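Local coordinates for protein deoxyribodipyrimidine photo-lyase (Oryza sativa Japonica Group, PDB 3UMV) that repairs UV-damaged DNA by using light to split cyclobutane pyrimidine dimers back into separate bases, with FAD as its cofactor, at residues A[385-399]-A[416-428]. Numbering follows the deposited sequence.
Sequences MVHHGKMHGFMRMYW and TAIYLNDKYEIDG. With FAD (flavin-adenine dinucleotide), chain I; URE (urea), chain J; EDO (1,2-ethanediol), chain C.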
# COMPACT_ATOMS: atom_id res chain seq x y z
N MET A 385 -7.59 -15.29 3.82
CA MET A 385 -6.38 -14.50 4.00
C MET A 385 -5.13 -15.39 4.11
O MET A 385 -4.12 -15.16 3.45
CB MET A 385 -6.52 -13.59 5.22
CG MET A 385 -5.33 -12.67 5.44
SD MET A 385 -5.50 -11.62 6.89
CE MET A 385 -5.82 -12.84 8.17
N VAL A 386 -5.20 -16.42 4.95
CA VAL A 386 -4.05 -17.29 5.17
C VAL A 386 -3.58 -17.98 3.90
O VAL A 386 -2.40 -17.96 3.59
CB VAL A 386 -4.32 -18.35 6.27
CG1 VAL A 386 -3.21 -19.40 6.30
CG2 VAL A 386 -4.49 -17.69 7.64
N HIS A 387 -4.50 -18.59 3.16
CA HIS A 387 -4.11 -19.43 2.02
C HIS A 387 -4.11 -18.73 0.66
O HIS A 387 -3.31 -19.06 -0.22
CB HIS A 387 -4.97 -20.69 1.97
CG HIS A 387 -4.80 -21.56 3.18
ND1 HIS A 387 -3.70 -22.36 3.37
CD2 HIS A 387 -5.59 -21.72 4.27
CE1 HIS A 387 -3.82 -22.99 4.53
NE2 HIS A 387 -4.96 -22.63 5.08
N HIS A 388 -5.00 -17.76 0.49
CA HIS A 388 -5.09 -17.02 -0.77
C HIS A 388 -4.24 -15.73 -0.71
O HIS A 388 -3.73 -15.29 -1.73
CB HIS A 388 -6.55 -16.71 -1.09
CG HIS A 388 -6.78 -16.07 -2.43
ND1 HIS A 388 -7.32 -14.81 -2.57
CD2 HIS A 388 -6.59 -16.54 -3.68
CE1 HIS A 388 -7.42 -14.52 -3.85
NE2 HIS A 388 -6.99 -15.56 -4.55
N GLY A 389 -4.11 -15.13 0.47
CA GLY A 389 -3.34 -13.90 0.60
C GLY A 389 -4.09 -12.61 0.30
O GLY A 389 -3.50 -11.52 0.26
N LYS A 390 -5.39 -12.69 0.10
CA LYS A 390 -6.18 -11.49 -0.13
C LYS A 390 -7.61 -11.79 0.29
O LYS A 390 -8.35 -12.46 -0.43
CB LYS A 390 -6.10 -11.06 -1.61
CG LYS A 390 -6.80 -9.74 -1.93
CD LYS A 390 -6.61 -9.34 -3.40
CE LYS A 390 -7.39 -8.08 -3.77
NZ LYS A 390 -8.89 -8.31 -3.80
N MET A 391 -7.98 -11.33 1.47
CA MET A 391 -9.33 -11.58 1.99
C MET A 391 -10.28 -10.63 1.29
O MET A 391 -9.91 -9.49 1.01
CB MET A 391 -9.39 -11.32 3.49
CG MET A 391 -10.74 -11.64 4.11
SD MET A 391 -10.89 -11.09 5.83
CE MET A 391 -9.39 -11.78 6.53
N HIS A 392 -11.49 -11.10 0.99
CA HIS A 392 -12.46 -10.27 0.31
C HIS A 392 -12.76 -9.00 1.11
O HIS A 392 -12.96 -9.05 2.33
CB HIS A 392 -13.75 -11.04 0.07
CG HIS A 392 -14.77 -10.25 -0.68
ND1 HIS A 392 -14.91 -10.32 -2.05
CD2 HIS A 392 -15.68 -9.34 -0.25
CE1 HIS A 392 -15.86 -9.49 -2.43
NE2 HIS A 392 -16.36 -8.90 -1.37
N GLY A 393 -12.79 -7.86 0.41
CA GLY A 393 -12.91 -6.56 1.05
C GLY A 393 -14.08 -6.44 2.01
O GLY A 393 -13.96 -5.83 3.09
N PHE A 394 -15.22 -7.00 1.65
CA PHE A 394 -16.36 -6.94 2.55
C PHE A 394 -16.06 -7.79 3.79
O PHE A 394 -16.34 -7.38 4.91
CB PHE A 394 -17.65 -7.41 1.88
CG PHE A 394 -18.85 -7.29 2.77
CD1 PHE A 394 -19.59 -6.11 2.80
CD2 PHE A 394 -19.20 -8.32 3.62
CE1 PHE A 394 -20.69 -6.00 3.63
CE2 PHE A 394 -20.30 -8.20 4.46
CZ PHE A 394 -21.03 -7.04 4.46
N MET A 395 -15.48 -8.96 3.58
CA MET A 395 -15.16 -9.84 4.71
C MET A 395 -14.11 -9.24 5.67
O MET A 395 -14.12 -9.56 6.86
CB MET A 395 -14.74 -11.26 4.27
CG MET A 395 -15.90 -12.13 3.73
SD MET A 395 -17.43 -11.99 4.65
CE MET A 395 -16.91 -12.55 6.26
N ARG A 396 -13.22 -8.36 5.19
CA ARG A 396 -12.25 -7.71 6.09
C ARG A 396 -12.91 -6.92 7.22
O ARG A 396 -12.44 -6.94 8.37
CB ARG A 396 -11.26 -6.83 5.32
CG ARG A 396 -10.37 -7.61 4.38
CD ARG A 396 -9.19 -6.77 3.89
NE ARG A 396 -8.70 -7.26 2.61
CZ ARG A 396 -7.46 -7.07 2.17
NH1 ARG A 396 -6.58 -6.43 2.92
NH2 ARG A 396 -7.10 -7.55 0.98
N MET A 397 -14.03 -6.25 6.90
CA MET A 397 -14.79 -5.50 7.90
C MET A 397 -15.37 -6.44 8.96
O MET A 397 -15.21 -6.20 10.16
CB MET A 397 -15.90 -4.69 7.24
CG MET A 397 -15.39 -3.65 6.26
SD MET A 397 -16.73 -2.68 5.52
CE MET A 397 -17.23 -3.77 4.21
N TYR A 398 -16.05 -7.49 8.52
CA TYR A 398 -16.63 -8.50 9.41
C TYR A 398 -15.54 -9.13 10.28
O TYR A 398 -15.66 -9.20 11.49
CB TYR A 398 -17.32 -9.58 8.58
CG TYR A 398 -17.98 -10.66 9.39
CD1 TYR A 398 -17.32 -11.85 9.68
CD2 TYR A 398 -19.27 -10.49 9.87
CE1 TYR A 398 -17.95 -12.86 10.43
CE2 TYR A 398 -19.90 -11.48 10.61
CZ TYR A 398 -19.24 -12.64 10.90
OH TYR A 398 -19.89 -13.60 11.64
N TRP A 399 -14.46 -9.55 9.62
CA TRP A 399 -13.33 -10.23 10.25
C TRP A 399 -12.75 -9.42 11.40
O TRP A 399 -12.57 -9.92 12.51
CB TRP A 399 -12.28 -10.50 9.18
CG TRP A 399 -10.97 -11.01 9.66
CD1 TRP A 399 -10.64 -12.30 9.93
CD2 TRP A 399 -9.78 -10.23 9.83
NE1 TRP A 399 -9.31 -12.37 10.31
CE2 TRP A 399 -8.77 -11.12 10.26
CE3 TRP A 399 -9.48 -8.88 9.68
CZ2 TRP A 399 -7.48 -10.69 10.54
CZ3 TRP A 399 -8.20 -8.46 9.97
CH2 TRP A 399 -7.21 -9.35 10.38
N THR A 416 -4.04 -7.48 17.33
CA THR A 416 -4.17 -8.79 16.71
C THR A 416 -4.57 -8.68 15.23
O THR A 416 -4.00 -9.36 14.37
CB THR A 416 -5.12 -9.70 17.51
OG1 THR A 416 -4.51 -10.02 18.77
CG2 THR A 416 -5.37 -10.99 16.78
N ALA A 417 -5.53 -7.81 14.94
CA ALA A 417 -5.96 -7.59 13.56
C ALA A 417 -4.78 -7.14 12.69
O ALA A 417 -4.59 -7.63 11.57
CB ALA A 417 -7.11 -6.56 13.50
N ILE A 418 -4.01 -6.19 13.20
CA ILE A 418 -2.90 -5.61 12.45
C ILE A 418 -1.83 -6.66 12.25
O ILE A 418 -1.31 -6.82 11.16
CB ILE A 418 -2.32 -4.35 13.18
CG1 ILE A 418 -3.30 -3.18 13.06
CG2 ILE A 418 -0.95 -3.96 12.65
CD1 ILE A 418 -2.90 -1.97 13.92
N TYR A 419 -1.54 -7.43 13.29
CA TYR A 419 -0.55 -8.49 13.18
C TYR A 419 -0.94 -9.50 12.10
O TYR A 419 -0.13 -9.85 11.25
CB TYR A 419 -0.36 -9.19 14.53
CG TYR A 419 0.25 -10.57 14.45
CD1 TYR A 419 1.62 -10.75 14.30
CD2 TYR A 419 -0.55 -11.70 14.50
CE1 TYR A 419 2.17 -12.02 14.21
CE2 TYR A 419 -0.02 -12.97 14.42
CZ TYR A 419 1.34 -13.13 14.28
OH TYR A 419 1.85 -14.40 14.20
N LEU A 420 -2.19 -9.96 12.13
CA LEU A 420 -2.66 -10.95 11.15
C LEU A 420 -2.68 -10.39 9.73
O LEU A 420 -2.23 -11.04 8.79
CB LEU A 420 -4.04 -11.46 11.53
CG LEU A 420 -4.00 -12.33 12.79
CD1 LEU A 420 -5.41 -12.70 13.24
CD2 LEU A 420 -3.14 -13.57 12.55
N ASN A 421 -3.21 -9.18 9.59
CA ASN A 421 -3.30 -8.51 8.31
C ASN A 421 -1.91 -8.34 7.68
O ASN A 421 -1.68 -8.66 6.51
CB ASN A 421 -3.98 -7.15 8.52
CG ASN A 421 -4.17 -6.37 7.22
OD1 ASN A 421 -5.21 -6.48 6.58
ND2 ASN A 421 -3.16 -5.59 6.85
N ASP A 422 -0.97 -7.86 8.47
CA ASP A 422 0.39 -7.65 7.99
C ASP A 422 1.14 -8.96 7.72
O ASP A 422 2.00 -9.02 6.85
CB ASP A 422 1.16 -6.78 8.99
CG ASP A 422 0.72 -5.31 8.94
OD1 ASP A 422 -0.25 -4.96 8.22
OD2 ASP A 422 1.38 -4.49 9.60
N LYS A 423 0.82 -10.01 8.47
CA LYS A 423 1.47 -11.29 8.25
C LYS A 423 1.05 -11.96 6.94
O LYS A 423 1.89 -12.46 6.20
CB LYS A 423 1.20 -12.24 9.43
CG LYS A 423 1.75 -13.63 9.25
CD LYS A 423 1.71 -14.38 10.57
CE LYS A 423 2.52 -15.67 10.48
NZ LYS A 423 2.55 -16.40 11.79
N TYR A 424 -0.25 -11.96 6.66
CA TYR A 424 -0.83 -12.77 5.60
C TYR A 424 -1.23 -12.05 4.31
O TYR A 424 -1.21 -12.65 3.23
CB TYR A 424 -2.04 -13.53 6.15
CG TYR A 424 -1.64 -14.62 7.14
CD1 TYR A 424 -1.88 -14.50 8.50
CD2 TYR A 424 -0.99 -15.75 6.69
CE1 TYR A 424 -1.51 -15.51 9.39
CE2 TYR A 424 -0.61 -16.76 7.57
CZ TYR A 424 -0.87 -16.63 8.91
OH TYR A 424 -0.49 -17.63 9.77
N GLU A 425 -1.63 -10.78 4.41
CA GLU A 425 -2.12 -10.09 3.22
C GLU A 425 -0.98 -9.68 2.29
O GLU A 425 0.06 -9.18 2.72
CB GLU A 425 -2.96 -8.86 3.59
CG GLU A 425 -4.18 -9.13 4.43
CD GLU A 425 -5.38 -9.62 3.63
OE1 GLU A 425 -6.50 -9.57 4.18
OE2 GLU A 425 -5.22 -10.04 2.47
N ILE A 426 -1.18 -9.89 1.00
CA ILE A 426 -0.21 -9.46 0.01
C ILE A 426 -0.17 -7.93 -0.09
O ILE A 426 0.84 -7.36 -0.47
CB ILE A 426 -0.48 -10.11 -1.36
CG1 ILE A 426 0.68 -9.84 -2.32
CG2 ILE A 426 -1.84 -9.67 -1.93
CD1 ILE A 426 2.00 -10.30 -1.78
N ASP A 427 -1.27 -7.29 0.30
CA ASP A 427 -1.41 -5.84 0.23
C ASP A 427 -1.24 -5.15 1.59
O ASP A 427 -1.53 -3.95 1.74
CB ASP A 427 -2.75 -5.46 -0.46
CG ASP A 427 -3.98 -6.02 0.26
OD1 ASP A 427 -3.89 -6.36 1.46
OD2 ASP A 427 -5.05 -6.12 -0.37
N GLY A 428 -0.75 -5.91 2.57
CA GLY A 428 -0.66 -5.46 3.95
C GLY A 428 0.57 -4.61 4.23
O GLY A 428 1.32 -4.29 3.31
PA FAD I . -11.34 -2.98 -5.05
O1A FAD I . -12.73 -3.02 -4.49
O2A FAD I . -11.24 -3.36 -6.50
O5B FAD I . -10.75 -1.52 -4.79
C5B FAD I . -9.83 -0.91 -5.67
C4B FAD I . -8.80 -0.10 -4.88
O4B FAD I . -9.40 0.89 -4.07
C3B FAD I . -8.03 -0.97 -3.90
O3B FAD I . -6.96 -1.64 -4.53
C2B FAD I . -7.54 0.05 -2.93
O2B FAD I . -6.46 0.77 -3.49
C1B FAD I . -8.71 1.00 -2.85
N9A FAD I . -9.60 0.65 -1.73
C8A FAD I . -10.71 -0.14 -1.75
N7A FAD I . -11.22 -0.17 -0.49
C5A FAD I . -10.43 0.58 0.32
C6A FAD I . -10.46 0.91 1.69
N6A FAD I . -11.47 0.54 2.48
N1A FAD I . -9.49 1.73 2.22
C2A FAD I . -8.50 2.23 1.41
N3A FAD I . -8.46 1.90 0.07
C4A FAD I . -9.42 1.10 -0.46
N1 FAD I . -6.25 -2.40 1.87
C2 FAD I . -4.95 -2.54 1.50
O2 FAD I . -4.60 -2.05 0.42
N3 FAD I . -4.05 -3.20 2.32
C4 FAD I . -4.46 -3.73 3.53
O4 FAD I . -3.66 -4.32 4.26
C4X FAD I . -5.79 -3.57 3.90
N5 FAD I . -6.27 -4.09 5.09
C5X FAD I . -7.58 -3.90 5.45
C6 FAD I . -8.05 -4.40 6.67
C7 FAD I . -9.39 -4.22 7.04
C7M FAD I . -9.86 -4.76 8.37
C8 FAD I . -10.25 -3.53 6.18
C8M FAD I . -11.69 -3.31 6.52
C9 FAD I . -9.78 -3.05 4.97
C9A FAD I . -8.45 -3.23 4.61
N10 FAD I . -7.99 -2.75 3.40
C10 FAD I . -6.67 -2.91 3.07
C1' FAD I . -8.91 -2.00 2.43
C2' FAD I . -9.61 -2.93 1.39
O2' FAD I . -10.24 -4.08 1.95
C3' FAD I . -8.69 -3.40 0.25
O3' FAD I . -8.03 -2.29 -0.30
C4' FAD I . -9.44 -4.11 -0.88
O4' FAD I . -10.12 -5.24 -0.36
C5' FAD I . -8.43 -4.51 -1.95
O5' FAD I . -8.91 -5.41 -2.92
P FAD I . -9.14 -4.88 -4.42
O1P FAD I . -7.90 -4.17 -4.94
O2P FAD I . -9.56 -6.03 -5.30
O3P FAD I . -10.38 -3.90 -4.11
C URE J . -10.84 -11.73 -3.19
O URE J . -10.62 -12.25 -2.10
N1 URE J . -11.96 -11.98 -3.84
N2 URE J . -9.89 -11.06 -3.79
C1 EDO C . -7.90 -12.16 -6.53
O1 EDO C . -8.26 -12.33 -5.21
C2 EDO C . -7.89 -10.88 -7.02
O2 EDO C . -8.74 -9.97 -6.42
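D427 OD2 is gripped by two groups: NH2 of R396, at 2.8 Å on the syn lone pair, and the hydroxyl of S285. R396 NH1 meets D427 OD1 at 3.1 Å, making an end-on, two-nitrogen salt bridge whose guanidinium and carboxylate planes are turned 42° apart. The E425 carboxylate instead stacks almost flat on the guanidinium, its OE1 3.3 Å from R396 CZ, a purely electrostatic pairing to which no N-H points. O2' of FAD occupies the opposite face, and R396 NE bonds to M391 O, further fixing the rotation of the group. With R396 reduced to an alanine, the E425 and D427 carboxylates would probably lose the counter-charge they share, and a gap is likely to open beside the flavin. The bend of E425 at chi2 (-81°) brings OE2 to the backbone N of M391, which donates to its syn lone pair at 3.2 Å. Nearby, I426 N makes a nearly straight 2.9 Å bond to G389 O, tying the two loops that follow helices 376-388 and 410-424. Beyond the polar cluster, V386 CG2 sits over one face of the Y424 ring in a CH-pi contact, 3.9 Å from its centroid, while M385 CG packs on Y424 CB. W399, part of the predicted tryptophan electron-transfer chain, turns its six-membered ring edge to L420 CB and A417 O. D427 O accepts from FAD N3 at 2.7 Å and N421 ND2 donates to FAD O4; the two segments thus form part of the flavin-binding site of the helical photolyase domain.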